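Local atomic coordinates of kinesin-like protein (Caenorhabditis elegans, PDB entry 5X3E), a protein that probably hydrolyses ATP to move along microtubules as a kinesin-6 motor, captured here in its nucleotide-free state. Residues I105-L109 and K110-S114; I367-L370 and R371-K375. All coordinates share one frame; numbering follows the deposited sequence.

Contact 1: I105-L109 and K110-S114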
ATOM      1  N   ILE A 105       0.365   3.370  10.573  1.00 54.81           N
ATOM      2  CA  ILE A 105      -0.938   3.183  11.204  1.00 50.32           C
ATOM      3  C   ILE A 105      -1.217   4.306  12.192  1.00 52.40           C
ATOM      4  O   ILE A 105      -2.341   4.814  12.274  1.00 47.40           O
ATOM      5  CB  ILE A 105      -1.025   1.809  11.881  1.00 46.69           C
ATOM      6  CG1 ILE A 105      -0.828   0.689  10.855  1.00 40.84           C
ATOM      7  CG2 ILE A 105      -2.360   1.678  12.586  1.00 33.74           C
ATOM      8  CD1 ILE A 105      -0.646  -0.687  11.493  1.00 42.42           C
ATOM      9  N   LEU A 106      -0.199   4.722  12.949  1.00 42.67           N
ATOM     10  CA  LEU A 106      -0.371   5.877  13.820  1.00 47.34           C
ATOM     11  C   LEU A 106      -0.754   7.111  13.010  1.00 52.27           C
ATOM     12  O   LEU A 106      -1.580   7.921  13.449  1.00 50.97           O
ATOM     13  CB  LEU A 106       0.903   6.123  14.629  1.00 43.94           C
ATOM     14  CG  LEU A 106       1.238   5.051  15.669  1.00 64.52           C
ATOM     15  CD1 LEU A 106       2.600   5.309  16.302  1.00 59.43           C
ATOM     16  CD2 LEU A 106       0.151   4.969  16.732  1.00 68.70           C
ATOM     17  N   ASN A 107      -0.159   7.271  11.824  1.00 57.00           N
ATOM     18  CA  ASN A 107      -0.586   8.333  10.917  1.00 52.30           C
ATOM     19  C   ASN A 107      -2.063   8.198  10.570  1.00 42.55           C
ATOM     20  O   ASN A 107      -2.826   9.168  10.658  1.00 41.43           O
ATOM     21  CB  ASN A 107       0.264   8.311   9.646  1.00 54.20           C
ATOM     22  CG  ASN A 107       1.400   9.306   9.689  1.00 86.28           C
ATOM     23  OD1 ASN A 107       1.287  10.370  10.297  1.00108.50           O
ATOM     24  ND2 ASN A 107       2.506   8.966   9.041  1.00 98.94           N
ATOM     25  N   LEU A 108      -2.486   6.986  10.190  1.00 38.13           N
ATOM     26  CA  LEU A 108      -3.879   6.756   9.811  1.00 38.83           C
ATOM     27  C   LEU A 108      -4.837   7.171  10.921  1.00 47.11           C
ATOM     28  O   LEU A 108      -5.874   7.791  10.655  1.00 50.33           O
ATOM     29  CB  LEU A 108      -4.082   5.282   9.460  1.00 43.52           C
ATOM     30  CG  LEU A 108      -5.459   4.868   8.937  1.00 42.39           C
ATOM     31  CD1 LEU A 108      -5.634   5.340   7.513  1.00 35.32           C
ATOM     32  CD2 LEU A 108      -5.637   3.360   9.024  1.00 47.49           C
ATOM     33  N   LEU A 109      -4.517   6.826  12.173  1.00 62.96           N
ATOM     34  CA  LEU A 109      -5.381   7.197  13.288  1.00 53.07           C
ATOM     35  C   LEU A 109      -5.413   8.706  13.483  1.00 59.52           C
ATOM     36  O   LEU A 109      -6.407   9.244  13.991  1.00 56.17           O
ATOM     37  CB  LEU A 109      -4.932   6.496  14.573  1.00 58.69           C
ATOM     38  CG  LEU A 109      -5.409   5.063  14.862  1.00 60.92           C
ATOM     39  CD1 LEU A 109      -6.823   4.834  14.357  1.00 62.30           C
ATOM     40  CD2 LEU A 109      -4.496   4.032  14.263  1.00 64.28           C
ATOM     41  N   LYS A 110      -4.342   9.400  13.098  1.00 57.83           N
ATOM     42  CA  LYS A 110      -4.269  10.853  13.171  1.00 51.04           C
ATOM     43  C   LYS A 110      -4.942  11.538  11.987  1.00 46.04           C
ATOM     44  O   LYS A 110      -4.852  12.765  11.867  1.00 49.12           O
ATOM     45  CB  LYS A 110      -2.807  11.302  13.241  1.00 48.76           C
ATOM     46  CG  LYS A 110      -2.095  11.018  14.543  1.00 70.26           C
ATOM     47  CD  LYS A 110      -0.595  11.244  14.374  1.00 92.68           C
ATOM     48  CE  LYS A 110      -0.294  12.554  13.649  1.00 90.29           C
ATOM     49  NZ  LYS A 110       1.149  12.921  13.719  1.00100.56           N
ATOM     50  N   GLY A 111      -5.605  10.786  11.110  1.00 38.40           N
ATOM     51  CA  GLY A 111      -6.237  11.392   9.957  1.00 47.68           C
ATOM     52  C   GLY A 111      -5.291  11.799   8.854  1.00 61.17           C
ATOM     53  O   GLY A 111      -5.640  12.656   8.034  1.00 64.34           O
ATOM     54  N   GLN A 112      -4.102  11.208   8.801  1.00 55.72           N
ATOM     55  CA  GLN A 112      -3.109  11.505   7.781  1.00 49.60           C
ATOM     56  C   GLN A 112      -2.867  10.273   6.919  1.00 42.47           C
ATOM     57  O   GLN A 112      -3.214   9.151   7.292  1.00 54.05           O
ATOM     58  CB  GLN A 112      -1.797  11.978   8.413  1.00 47.58           C
ATOM     59  CG  GLN A 112      -1.915  13.307   9.135  1.00 59.89           C
ATOM     60  CD  GLN A 112      -0.608  13.739   9.764  1.00 88.46           C
ATOM     61  OE1 GLN A 112       0.433  13.120   9.542  1.00106.72           O
ATOM     62  NE2 GLN A 112      -0.653  14.806  10.556  1.00 90.78           N
ATOM     63  N   ASN A 113      -2.298  10.500   5.740  1.00 47.40           N
ATOM     64  CA  ASN A 113      -2.150   9.462   4.730  1.00 45.21           C
ATOM     65  C   ASN A 113      -0.746   8.872   4.732  1.00 50.06           C
ATOM     66  O   ASN A 113       0.231   9.513   5.129  1.00 48.75           O
ATOM     67  CB  ASN A 113      -2.479  10.000   3.341  1.00 59.41           C
ATOM     68  CG  ASN A 113      -3.922  10.416   3.215  1.00 51.17           C
ATOM     69  OD1 ASN A 113      -4.777   9.945   3.966  1.00 47.92           O
ATOM     70  ND2 ASN A 113      -4.209  11.283   2.253  1.00 54.09           N
ATOM     71  N   SER A 114      -0.660   7.629   4.261  1.00 45.39           N
ATOM     72  CA  SER A 114       0.588   6.883   4.264  1.00 42.71           C
ATOM     73  C   SER A 114       0.660   6.026   3.009  1.00 43.18           C
ATOM     74  O   SER A 114      -0.362   5.556   2.503  1.00 40.04           O
ATOM     75  CB  SER A 114       0.697   5.990   5.512  1.00 48.22           C
ATOM     76  OG  SER A 114       0.345   6.709   6.682  1.00 51.88           O
TER

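Contact 2: I367-L370 and R371-K375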
ATOM      1  N   ILE A 367      10.777  10.313  -6.645  1.00 81.48           N
ATOM      2  CA  ILE A 367      11.208  10.399  -5.248  1.00 78.94           C
ATOM      3  C   ILE A 367      12.497  11.199  -5.124  1.00 70.47           C
ATOM      4  O   ILE A 367      12.771  11.763  -4.057  1.00 65.12           O
ATOM      5  CB  ILE A 367      11.396   9.019  -4.570  1.00 65.81           C
ATOM      6  CG1 ILE A 367      12.778   8.448  -4.869  1.00 80.76           C
ATOM      7  CG2 ILE A 367      10.306   8.034  -4.975  1.00 52.96           C
ATOM      8  CD1 ILE A 367      13.192   7.359  -3.921  1.00 95.24           C
ATOM      9  N   GLU A 368      13.297  11.273  -6.192  1.00 66.34           N
ATOM     10  CA  GLU A 368      14.485  12.118  -6.158  1.00 71.28           C
ATOM     11  C   GLU A 368      14.100  13.588  -6.194  1.00 86.49           C
ATOM     12  O   GLU A 368      14.695  14.408  -5.484  1.00 98.79           O
ATOM     13  CB  GLU A 368      15.425  11.766  -7.310  1.00 70.02           C
ATOM     14  CG  GLU A 368      16.142  10.438  -7.109  1.00 81.85           C
ATOM     15  CD  GLU A 368      17.158  10.141  -8.192  1.00105.70           C
ATOM     16  OE1 GLU A 368      18.253  10.741  -8.165  1.00119.18           O
ATOM     17  OE2 GLU A 368      16.865   9.297  -9.064  1.00113.17           O
ATOM     18  N   VAL A 369      13.108  13.941  -7.016  1.00 86.48           N
ATOM     19  CA  VAL A 369      12.560  15.295  -6.978  1.00 77.94           C
ATOM     20  C   VAL A 369      11.911  15.561  -5.626  1.00 81.12           C
ATOM     21  O   VAL A 369      11.994  16.674  -5.088  1.00 87.99           O
ATOM     22  CB  VAL A 369      11.571  15.506  -8.140  1.00 75.60           C
ATOM     23  CG1 VAL A 369      10.938  16.885  -8.061  1.00 84.62           C
ATOM     24  CG2 VAL A 369      12.281  15.330  -9.469  1.00 71.30           C
ATOM     25  N   LEU A 370      11.250  14.547  -5.057  1.00 76.28           N
ATOM     26  CA  LEU A 370      10.621  14.709  -3.748  1.00 74.18           C
ATOM     27  C   LEU A 370      11.654  15.007  -2.672  1.00 81.41           C
ATOM     28  O   LEU A 370      11.436  15.869  -1.812  1.00 90.30           O
ATOM     29  CB  LEU A 370       9.823  13.458  -3.380  1.00 68.72           C
ATOM     30  CG  LEU A 370       9.243  13.446  -1.962  1.00 63.02           C
ATOM     31  CD1 LEU A 370       8.252  14.583  -1.767  1.00 61.78           C
ATOM     32  CD2 LEU A 370       8.588  12.109  -1.659  1.00 60.53           C
ATOM     33  N   ARG A 371      12.782  14.295  -2.697  1.00 75.94           N
ATOM     34  CA  ARG A 371      13.825  14.526  -1.706  1.00 76.15           C
ATOM     35  C   ARG A 371      14.384  15.938  -1.803  1.00 82.73           C
ATOM     36  O   ARG A 371      14.602  16.597  -0.781  1.00 90.20           O
ATOM     37  CB  ARG A 371      14.943  13.506  -1.874  1.00 73.42           C
ATOM     38  CG  ARG A 371      14.653  12.151  -1.268  1.00 67.19           C
ATOM     39  CD  ARG A 371      15.649  11.146  -1.794  1.00 72.25           C
ATOM     40  NE  ARG A 371      15.511   9.837  -1.176  1.00 84.64           N
ATOM     41  CZ  ARG A 371      15.927   8.711  -1.741  1.00 95.25           C
ATOM     42  NH1 ARG A 371      16.497   8.742  -2.939  1.00 90.41           N
ATOM     43  NH2 ARG A 371      15.772   7.557  -1.112  1.00106.08           N
ATOM     44  N   ARG A 372      14.637  16.416  -3.021  1.00 80.87           N
ATOM     45  CA  ARG A 372      15.194  17.756  -3.170  1.00 88.26           C
ATOM     46  C   ARG A 372      14.202  18.810  -2.700  1.00 91.57           C
ATOM     47  O   ARG A 372      14.591  19.808  -2.082  1.00 98.02           O
ATOM     48  CB  ARG A 372      15.579  18.010  -4.627  1.00 91.95           C
ATOM     49  CG  ARG A 372      16.515  16.973  -5.221  1.00 94.44           C
ATOM     50  CD  ARG A 372      16.975  17.383  -6.611  1.00 97.32           C
ATOM     51  NE  ARG A 372      17.652  16.295  -7.306  1.00104.44           N
ATOM     52  CZ  ARG A 372      17.103  15.598  -8.297  1.00 97.77           C
ATOM     53  NH1 ARG A 372      15.878  15.890  -8.712  1.00 88.77           N
ATOM     54  NH2 ARG A 372      17.782  14.616  -8.879  1.00104.77           N
ATOM     55  N   ASN A 373      12.913  18.605  -2.982  1.00 89.36           N
ATOM     56  CA  ASN A 373      11.907  19.560  -2.534  1.00 92.40           C
ATOM     57  C   ASN A 373      11.816  19.609  -1.014  1.00 98.30           C
ATOM     58  O   ASN A 373      11.550  20.673  -0.444  1.00106.62           O
ATOM     59  CB  ASN A 373      10.540  19.220  -3.129  1.00 86.37           C
ATOM     60  CG  ASN A 373      10.438  19.552  -4.611  1.00 87.86           C
ATOM     61  OD1 ASN A 373      11.108  20.458  -5.109  1.00 91.27           O
ATOM     62  ND2 ASN A 373       9.587  18.822  -5.320  1.00 88.00           N
ATOM     63  N   GLN A 374      12.047  18.482  -0.338  1.00 97.22           N
ATOM     64  CA  GLN A 374      11.944  18.481   1.117  1.00 93.93           C
ATOM     65  C   GLN A 374      13.063  19.272   1.783  1.00102.02           C
ATOM     66  O   GLN A 374      12.943  19.614   2.963  1.00110.17           O
ATOM     67  CB  GLN A 374      11.927  17.044   1.643  1.00 87.87           C
ATOM     68  CG  GLN A 374      10.645  16.283   1.319  1.00 82.78           C
ATOM     69  CD  GLN A 374      10.736  14.799   1.626  1.00 86.34           C
ATOM     70  OE1 GLN A 374      11.823  14.219   1.640  1.00 95.71           O
ATOM     71  NE2 GLN A 374       9.589  14.177   1.888  1.00 79.95           N
ATOM     72  N   LYS A 375      14.138  19.574   1.058  1.00104.75           N
ATOM     73  CA  LYS A 375      15.226  20.383   1.587  1.00103.02           C
ATOM     74  C   LYS A 375      15.167  21.827   1.111  1.00113.64           C
ATOM     75  O   LYS A 375      15.898  22.669   1.641  1.00121.77           O
ATOM     76  CB  LYS A 375      16.580  19.777   1.197  1.00 98.75           C
ATOM     77  CG  LYS A 375      16.727  18.299   1.516  1.00 99.86           C
ATOM     78  CD  LYS A 375      17.966  17.721   0.848  1.00110.46           C
ATOM     79  CE  LYS A 375      18.058  16.217   1.052  1.00113.93           C
ATOM     80  NZ  LYS A 375      19.209  15.623   0.317  1.00120.31           N
TER

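Contact 1: I105-L109 and K110-S114
G111 N donates to L108 O at 3.0 Å and Q112 N to N107 O, also at 3.0 Å. These are the paired bonds of a Schellman motif, which ends helix 93-109 and turns the chain toward strand 114-119 of the central sheet. G111 is the C-prime residue; its positive phi of 75° suits glycine and swings the backbone back along the last helical turn. Both donors stand above the planes of their carbonyls, 66° out at L108 and 41° out at N107, and neither N-H lies on a carbonyl lone pair. K110 N closes the last regular turn on L106 O at 3.2 Å, with a weak second bond to N107 O.

The tight side faces the fold. L108 and L109 turn from the returning chain to pack on L303, while L108 O also accepts a bond from S327 OG. S114 is the first residue of the strand; its OG lies 3.4 Å from N107 CB and is hydrogen-bonded to L104 O. The backbone of Q112 also comes back to the helix: L108 CA makes a CA-H...O contact with Q112 O at 3.5 Å.

The outer side is looser. Q112 stands exposed there, and beside it K110 bends at chi3, its ammonium end leading away, after laying CG 3.3 Å from L106 O.

Contact 2: I367-L370 and R371-K375
I367 and R371, one helical turn apart on helix 350-375, lie side by side and point the same way. CG1 of I367 sits between its backbone N and carbonyl carbon (chi1 84°), which brings CD1 over one face of the R371 guanidinium, offset toward the rim and 3.7 Å from CZ. The R371 chain, extended from CG to NE, carries NH2 on to a hydrogen bond with F427 O. In the backbone, R371 N donates to I367 O at 2.9 Å.

E368 runs alongside R372. Its OE1 stands 4.0 Å from R372 NH2, a long salt bridge of charges only, for the carboxylate oxygen lies well out of the guanidinium plane. E368 O does more: it accepts R372 N at 3.2 Å and also lies over a face of the same guanidinium.

V369 splits its methyls between two neighbours. With CG1 anti to the backbone N (chi1 177°), that methyl reaches N373 ND2 at 3.6 Å, while CG2 meets the edge of the R372 guanidinium near its plane. N373 OD1 accepts a hydrogen bond from E382 N.

L370 packs inward on I405 of strand 404-411. Q374 crosses it obliquely, its NE2 3.9 Å from L370 CD1 and its CG 3.3 Å from L370 O, the acceptor of Q374 N. With an alanine in its place, L370 O would probably lose the cover of CG and the amide, and L370 CG and CD1 their contact with NE2.

This is probably the switch II relay helix of the kinesin motor. Its long side chains run over carbonyls and alkyl groups of the preceding turn, while polar ends find partners beyond the helix: R371 is held by F427 O and N373 by E382 N, whereas the ion pairs of R372 with E368 and E382 are long and weak.

Both contacts are local and belong to the kinesin motor domain, a P-loop NTPase fold, but they share no helix; their centres lie 22 Å apart and their nearest atoms about 11 Å. Contact 1 lies nearer the middle of the chain, and half of its touching residues are buried. Contact 2 stands farther out, near the end of helix 350-375, with one flank against strand 404-411. That strand pairs with strand 114-119, which contact 1 leads into, so one central sheet supports both. Contact 1 depends mainly on backbone bonds that reverse the chain; contact 2 keeps regular helical bonds and adds guanidinium, amide and alkyl side-chain packing.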